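Local coordinates for protein imine reductase (Amycolatopsis orientalis, PDB 5A9S) that probably reduces cyclic imines to amines with NADPH as hydride donor, at residues L64-L69 against V92-G97; Y116-I121 against G165-Y170. All coordinates share one frame; numbering follows the deposited sequence.

Contact 1. Residues L64-L69 against V92-G97; sequences LLVVCL and VNLNSG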
ATOM      1  N   LEU B  64      -3.387  31.007  21.548  1.00 31.27           N
ATOM      2  CA  LEU B  64      -3.317  29.641  21.050  1.00 30.60           C
ATOM      3  C   LEU B  64      -2.586  28.687  21.969  1.00 30.15           C
ATOM      4  O   LEU B  64      -1.387  28.901  22.276  1.00 27.89           O
ATOM      5  CB  LEU B  64      -2.597  29.650  19.698  1.00 33.40           C
ATOM      6  CG  LEU B  64      -2.583  28.299  18.985  1.00 34.79           C
ATOM      7  CD1 LEU B  64      -3.994  27.909  18.552  1.00 36.80           C
ATOM      8  CD2 LEU B  64      -1.633  28.370  17.807  1.00 36.19           C
ATOM      9  N   LEU B  65      -3.265  27.570  22.260  1.00 27.53           N
ATOM     10  CA  LEU B  65      -2.796  26.501  23.150  1.00 31.55           C
ATOM     11  C   LEU B  65      -2.743  25.139  22.433  1.00 31.21           C
ATOM     12  O   LEU B  65      -3.764  24.561  22.010  1.00 26.83           O
ATOM     13  CB  LEU B  65      -3.706  26.352  24.367  1.00 34.75           C
ATOM     14  CG  LEU B  65      -4.230  27.677  25.015  1.00 41.23           C
ATOM     15  CD1 LEU B  65      -5.300  27.353  26.060  1.00 43.46           C
ATOM     16  CD2 LEU B  65      -3.125  28.593  25.611  1.00 38.74           C
ATOM     17  N   VAL B  66      -1.541  24.631  22.291  1.00 27.59           N
ATOM     18  CA  VAL B  66      -1.321  23.414  21.545  1.00 28.81           C
ATOM     19  C   VAL B  66      -1.123  22.347  22.568  1.00 28.36           C
ATOM     20  O   VAL B  66      -0.267  22.492  23.407  1.00 26.24           O
ATOM     21  CB  VAL B  66      -0.089  23.545  20.660  1.00 31.66           C
ATOM     22  CG1 VAL B  66       0.249  22.180  20.037  1.00 33.29           C
ATOM     23  CG2 VAL B  66      -0.333  24.609  19.602  1.00 29.43           C
ATOM     24  N   VAL B  67      -1.954  21.306  22.516  1.00 27.35           N
ATOM     25  CA  VAL B  67      -1.961  20.260  23.519  1.00 27.16           C
ATOM     26  C   VAL B  67      -1.564  18.898  22.930  1.00 28.45           C
ATOM     27  O   VAL B  67      -2.164  18.436  21.954  1.00 25.69           O
ATOM     28  CB  VAL B  67      -3.342  20.133  24.186  1.00 30.90           C
ATOM     29  CG1 VAL B  67      -3.290  19.092  25.303  1.00 32.45           C
ATOM     30  CG2 VAL B  67      -3.798  21.479  24.774  1.00 33.33           C
ATOM     31  N   CYS B  68      -0.593  18.251  23.582  1.00 28.83           N
ATOM     32  CA  CYS B  68      -0.077  16.982  23.183  1.00 30.99           C
ATOM     33  C   CYS B  68       0.237  16.165  24.422  1.00 32.54           C
ATOM     34  O   CYS B  68       1.372  16.004  24.809  1.00 34.34           O
ATOM     35  CB  CYS B  68       1.136  17.174  22.274  1.00 32.09           C
ATOM     36  SG  CYS B  68       1.471  15.628  21.397  1.00 39.19           S
ATOM     37  N   LEU B  69      -0.806  15.709  25.068  1.00 33.27           N
ATOM     38  CA  LEU B  69      -0.709  14.884  26.259  1.00 42.67           C
ATOM     39  C   LEU B  69      -0.801  13.389  25.938  1.00 48.45           C
ATOM     40  O   LEU B  69      -1.171  13.010  24.827  1.00 51.97           O
ATOM     41  CB  LEU B  69      -1.830  15.252  27.219  1.00 38.56           C
ATOM     42  CG  LEU B  69      -1.731  16.728  27.591  1.00 41.17           C
ATOM     43  CD1 LEU B  69      -2.941  17.172  28.365  1.00 44.83           C
ATOM     44  CD2 LEU B  69      -0.437  17.033  28.319  1.00 43.67           C
ATOM     45  N   VAL B  92      -5.812  23.483  20.443  1.00 26.95           N
ATOM     46  CA  VAL B  92      -5.526  22.584  19.305  1.00 24.71           C
ATOM     47  C   VAL B  92      -5.083  21.310  19.952  1.00 24.88           C
ATOM     48  O   VAL B  92      -3.989  21.270  20.492  1.00 24.98           O
ATOM     49  CB  VAL B  92      -4.437  23.177  18.416  1.00 28.20           C
ATOM     50  CG1 VAL B  92      -4.063  22.221  17.287  1.00 30.48           C
ATOM     51  CG2 VAL B  92      -4.940  24.494  17.848  1.00 27.78           C
ATOM     52  N   ASN B  93      -5.958  20.299  19.979  1.00 23.35           N
ATOM     53  CA  ASN B  93      -5.661  19.049  20.682  1.00 26.36           C
ATOM     54  C   ASN B  93      -5.145  18.007  19.692  1.00 29.18           C
ATOM     55  O   ASN B  93      -5.870  17.532  18.815  1.00 31.49           O
ATOM     56  CB  ASN B  93      -6.906  18.568  21.370  1.00 28.49           C
ATOM     57  CG  ASN B  93      -6.718  17.300  22.168  1.00 32.16           C
ATOM     58  OD1 ASN B  93      -5.615  16.808  22.387  1.00 36.86           O
ATOM     59  ND2 ASN B  93      -7.813  16.756  22.594  1.00 33.53           N
ATOM     60  N   LEU B  94      -3.899  17.608  19.887  1.00 30.83           N
ATOM     61  CA  LEU B  94      -3.204  16.764  18.937  1.00 30.26           C
ATOM     62  C   LEU B  94      -3.019  15.355  19.414  1.00 33.59           C
ATOM     63  O   LEU B  94      -2.323  14.595  18.755  1.00 41.32           O
ATOM     64  CB  LEU B  94      -1.860  17.382  18.632  1.00 28.75           C
ATOM     65  CG  LEU B  94      -1.623  18.314  17.467  1.00 31.01           C
ATOM     66  CD1 LEU B  94      -2.761  18.693  16.556  1.00 30.77           C
ATOM     67  CD2 LEU B  94      -0.886  19.552  17.845  1.00 35.38           C
ATOM     68  N   ASN B  95      -3.660  14.973  20.474  1.00 40.02           N
ATOM     69  CA  ASN B  95      -3.487  13.629  20.922  1.00 48.86           C
ATOM     70  C   ASN B  95      -4.610  12.604  20.841  1.00 53.77           C
ATOM     71  O   ASN B  95      -4.275  11.441  20.945  1.00 69.46           O
ATOM     72  CB  ASN B  95      -2.980  13.651  22.337  1.00 53.44           C
ATOM     73  CG  ASN B  95      -4.003  14.199  23.294  1.00 63.32           C
ATOM     74  OD1 ASN B  95      -5.039  13.559  23.517  1.00 64.61           O
ATOM     75  ND2 ASN B  95      -3.747  15.381  23.843  1.00 43.84           N
ATOM     76  N   SER B  96      -5.860  13.035  20.716  1.00 50.43           N
ATOM     77  CA  SER B  96      -7.066  12.179  20.749  1.00 46.24           C
ATOM     78  C   SER B  96      -6.956  10.731  20.260  1.00 47.33           C
ATOM     79  O   SER B  96      -6.340  10.443  19.291  1.00 69.37           O
ATOM     80  CB  SER B  96      -8.291  12.857  20.117  1.00 41.91           C
ATOM     81  OG  SER B  96      -8.690  14.019  20.772  1.00 39.57           O
ATOM     82  N   GLY B  97      -7.599   9.833  20.966  1.00 46.71           N
ATOM     83  CA  GLY B  97      -7.593   8.449  20.615  1.00 44.53           C
ATOM     84  C   GLY B  97      -8.711   8.061  19.695  1.00 41.34           C
ATOM     85  O   GLY B  97      -8.442   7.468  18.705  1.00 43.55           O
TER

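Contact 2. Residues Y116-I121 against G165-Y170; sequences YLDGAI and GLAVLY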
ATOM      1  N   TYR B 116     -11.958  25.189  19.670  1.00 29.13           N
ATOM      2  CA  TYR B 116     -11.389  23.848  19.623  1.00 28.65           C
ATOM      3  C   TYR B 116     -11.087  23.359  18.222  1.00 27.70           C
ATOM      4  O   TYR B 116     -11.960  23.369  17.343  1.00 28.86           O
ATOM      5  CB  TYR B 116     -12.334  22.862  20.306  1.00 28.87           C
ATOM      6  CG  TYR B 116     -11.731  21.489  20.522  1.00 28.65           C
ATOM      7  CD1 TYR B 116     -10.875  21.240  21.557  1.00 28.14           C
ATOM      8  CD2 TYR B 116     -12.036  20.420  19.656  1.00 29.51           C
ATOM      9  CE1 TYR B 116     -10.305  19.981  21.754  1.00 29.97           C
ATOM     10  CE2 TYR B 116     -11.502  19.155  19.847  1.00 27.56           C
ATOM     11  CZ  TYR B 116     -10.624  18.921  20.888  1.00 31.53           C
ATOM     12  OH  TYR B 116     -10.034  17.666  21.085  1.00 30.87           O
ATOM     13  N   LEU B 117      -9.855  22.906  18.012  1.00 26.91           N
ATOM     14  CA  LEU B 117      -9.483  22.149  16.837  1.00 27.10           C
ATOM     15  C   LEU B 117      -8.889  20.834  17.285  1.00 28.25           C
ATOM     16  O   LEU B 117      -8.096  20.788  18.217  1.00 30.85           O
ATOM     17  CB  LEU B 117      -8.448  22.847  16.015  1.00 26.03           C
ATOM     18  CG  LEU B 117      -8.811  24.087  15.263  1.00 32.00           C
ATOM     19  CD1 LEU B 117      -7.535  24.598  14.545  1.00 34.31           C
ATOM     20  CD2 LEU B 117      -9.921  23.819  14.244  1.00 34.10           C
ATOM     21  N   ASP B 118      -9.272  19.757  16.615  1.00 26.72           N
ATOM     22  CA  ASP B 118      -8.665  18.449  16.847  1.00 28.69           C
ATOM     23  C   ASP B 118      -7.798  18.178  15.655  1.00 26.33           C
ATOM     24  O   ASP B 118      -8.184  18.450  14.503  1.00 27.74           O
ATOM     25  CB  ASP B 118      -9.741  17.375  17.068  1.00 27.80           C
ATOM     26  CG  ASP B 118      -9.221  16.213  17.883  1.00 32.10           C
ATOM     27  OD1 ASP B 118      -8.686  15.337  17.216  1.00 35.73           O
ATOM     28  OD2 ASP B 118      -9.319  16.158  19.143  1.00 29.25           O
ATOM     29  N   GLY B 119      -6.593  17.705  15.920  1.00 26.41           N
ATOM     30  CA  GLY B 119      -5.602  17.488  14.874  1.00 25.15           C
ATOM     31  C   GLY B 119      -4.966  16.153  15.008  1.00 27.47           C
ATOM     32  O   GLY B 119      -4.908  15.607  16.105  1.00 28.38           O
ATOM     33  N   ALA B 120      -4.525  15.607  13.872  1.00 26.55           N
ATOM     34  CA  ALA B 120      -3.856  14.328  13.827  1.00 26.72           C
ATOM     35  C   ALA B 120      -2.522  14.532  13.136  1.00 26.09           C
ATOM     36  O   ALA B 120      -2.455  15.114  12.060  1.00 25.42           O
ATOM     37  CB  ALA B 120      -4.673  13.325  13.044  1.00 28.29           C
ATOM     38  N   ILE B 121      -1.476  14.068  13.786  1.00 26.57           N
ATOM     39  CA  ILE B 121      -0.130  14.356  13.328  1.00 28.03           C
ATOM     40  C   ILE B 121       0.228  13.184  12.462  1.00 24.50           C
ATOM     41  O   ILE B 121       0.238  12.046  12.940  1.00 26.59           O
ATOM     42  CB  ILE B 121       0.872  14.484  14.509  1.00 27.54           C
ATOM     43  CG1 ILE B 121       0.476  15.629  15.411  1.00 30.33           C
ATOM     44  CG2 ILE B 121       2.278  14.716  13.948  1.00 28.56           C
ATOM     45  CD1 ILE B 121       1.216  15.650  16.724  1.00 32.15           C
ATOM     46  N   GLY B 165     -14.613  15.118  15.556  1.00 25.70           N
ATOM     47  CA  GLY B 165     -14.125  13.775  15.439  1.00 25.54           C
ATOM     48  C   GLY B 165     -13.519  13.351  14.117  1.00 24.21           C
ATOM     49  O   GLY B 165     -12.958  12.296  14.035  1.00 25.37           O
ATOM     50  N   LEU B 166     -13.560  14.195  13.095  1.00 24.27           N
ATOM     51  CA  LEU B 166     -13.113  13.796  11.776  1.00 24.33           C
ATOM     52  C   LEU B 166     -11.630  13.510  11.662  1.00 23.50           C
ATOM     53  O   LEU B 166     -11.237  12.531  10.989  1.00 24.23           O
ATOM     54  CB  LEU B 166     -13.488  14.851  10.749  1.00 25.32           C
ATOM     55  CG  LEU B 166     -14.708  14.877   9.849  1.00 30.73           C
ATOM     56  CD1 LEU B 166     -15.648  13.664   9.893  1.00 29.38           C
ATOM     57  CD2 LEU B 166     -15.427  16.198   9.820  1.00 28.40           C
ATOM     58  N   ALA B 167     -10.779  14.330  12.286  1.00 22.03           N
ATOM     59  CA  ALA B 167      -9.335  14.114  12.144  1.00 22.55           C
ATOM     60  C   ALA B 167      -8.883  12.748  12.665  1.00 24.32           C
ATOM     61  O   ALA B 167      -8.123  12.043  12.000  1.00 23.84           O
ATOM     62  CB  ALA B 167      -8.542  15.225  12.796  1.00 24.42           C
ATOM     63  N   VAL B 168      -9.325  12.400  13.854  1.00 24.14           N
ATOM     64  CA  VAL B 168      -9.051  11.087  14.430  1.00 27.26           C
ATOM     65  C   VAL B 168      -9.678   9.960  13.645  1.00 27.33           C
ATOM     66  O   VAL B 168      -9.085   8.883  13.502  1.00 28.05           O
ATOM     67  CB  VAL B 168      -9.512  11.034  15.894  1.00 30.68           C
ATOM     68  CG1 VAL B 168      -9.284   9.652  16.515  1.00 36.82           C
ATOM     69  CG2 VAL B 168      -8.623  12.015  16.634  1.00 33.04           C
ATOM     70  N   LEU B 169     -10.845  10.204  13.081  1.00 26.16           N
ATOM     71  CA  LEU B 169     -11.469   9.169  12.240  1.00 26.71           C
ATOM     72  C   LEU B 169     -10.612   8.905  10.994  1.00 23.85           C
ATOM     73  O   LEU B 169     -10.325   7.772  10.687  1.00 21.76           O
ATOM     74  CB  LEU B 169     -12.857   9.586  11.810  1.00 28.02           C
ATOM     75  CG  LEU B 169     -13.615   8.524  10.975  1.00 32.05           C
ATOM     76  CD1 LEU B 169     -13.884   7.254  11.748  1.00 31.61           C
ATOM     77  CD2 LEU B 169     -14.937   9.081  10.489  1.00 31.42           C
ATOM     78  N   TYR B 170     -10.207   9.962  10.304  1.00 20.83           N
ATOM     79  CA  TYR B 170      -9.361   9.816   9.143  1.00 21.95           C
ATOM     80  C   TYR B 170      -8.045   9.204   9.492  1.00 23.94           C
ATOM     81  O   TYR B 170      -7.514   8.317   8.772  1.00 25.43           O
ATOM     82  CB  TYR B 170      -9.066  11.146   8.459  1.00 22.82           C
ATOM     83  CG  TYR B 170     -10.046  11.565   7.429  1.00 24.85           C
ATOM     84  CD1 TYR B 170     -11.352  11.889   7.791  1.00 28.09           C
ATOM     85  CD2 TYR B 170      -9.667  11.741   6.084  1.00 26.21           C
ATOM     86  CE1 TYR B 170     -12.247  12.396   6.862  1.00 29.57           C
ATOM     87  CE2 TYR B 170     -10.558  12.200   5.155  1.00 26.96           C
ATOM     88  CZ  TYR B 170     -11.848  12.541   5.560  1.00 29.20           C
ATOM     89  OH  TYR B 170     -12.783  12.995   4.690  1.00 30.85           O
TER
HETATM   90  O   HOH W   1     -10.638  14.260  15.390  1.00 31.37           O

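Contact 1. Residues L64-L69 against V92-G97
L64 and V92 meet through branch tips on one face of two parallel strands, methyl to methyl, with CD1 of L64 resting on CG2 of V92 at 3.6 Å. Two residues on, CG1 of V66 touches CD2 of L94, also at 3.6 Å. V66 CG1 lies anti to the backbone N (chi1 172°), which turns this branch along the strand direction to the leucine; helix 15-26 covers this face, L20 packing on both V66 and L94. Between the side chains the backbones are joined by three nearly straight bonds of 2.8-2.9 Å, V92 N to L65 O, V67 N to V92 O and L94 N to V67 O. The pairing belongs to the Rossmann-type NADP-binding domain, where strands 64-67 and 90-93 are adjacent in the parallel part of the sheet and their C-terminal ends lead into cofactor-binding loops. On the other face V67 packs against L75 and L79 of helix 74-79, while its CG1 comes 4.0 Å from ND2 of N95. In N95, an NADP(+)-binding residue, CG sits between the backbone N and the carbonyl carbon (chi1 67°), which lays the amide against the backbone of L69. There ND2 is 3.2 Å from L69 N; both are donors and are not bonded. The backbone N of N95 donates to OD1 of N93 in an Asx turn, approaching from above the carbonyl plane, and the ND2 of N93 is bonded to the hydroxyl of Y116.

Contact 2. Residues Y116-I121 against G165-Y170
D118 faces the first turn of the helix, its OD1 lying 3.4 Å from CG2 of V168, and the two side chains cross at a slant. The same oxygen accepts from a water at 2.9 Å, and that water in turn accepts from the backbone N of V168 at 2.7 Å, so a single bridge ties the carboxylate to the start of helix 166-193. Beside it the methyl of A167 sits over the strand, 3.7 Å from D118 O, and meets the methyl of A120, CB to CB, at 4.3 Å. The backbone N of A167 is itself hydrogen-bonded to S138 OG of strand 134-139. With such small groups between them, strand and helix axes approach to 7.0 Å and run 20° apart. In the second shell the other carboxylate oxygen is fixed: Y116 OH donates to the anti lone pair of D118 OD2 at 2.6 Å, and S96 OG is bonded to the same oxygen. A chi1 of -155° swings the carboxylate to where OD2 meets these hydroxyls and OD1 the water. Its negative charge, close to the helix N-terminus, may be favoured by the helix dipole. Replacing D118 with an alanine would probably cost the water its carboxylate partner and leave the hydroxyls of Y116 and S96 without their shared acceptor. The whole forms the junction at which the long interdomain helix of the imine reductase fold leaves the Rossmann-type domain for the helical C-terminal domain.

Contact 1 closes before contact 2 opens along the chain, and their centres lie 10 Å apart. They share one sheet: strand 64-67 pairs with 90-93, which in turn neighbours 115-121, so contact 1 spans two inner parallel strands and contact 2 carries the next strand onto helix 166-193. Besides the link between S96 and D118, the two touch directly by a probable hydrogen bond from N93 N to L117 O and by packing of L94 on G119 and of G97 on V168. The loop bearing the NADP(+)-binding N95 is thereby connected, through S96 and G97, to the start of the helix leading to the C-terminal domain.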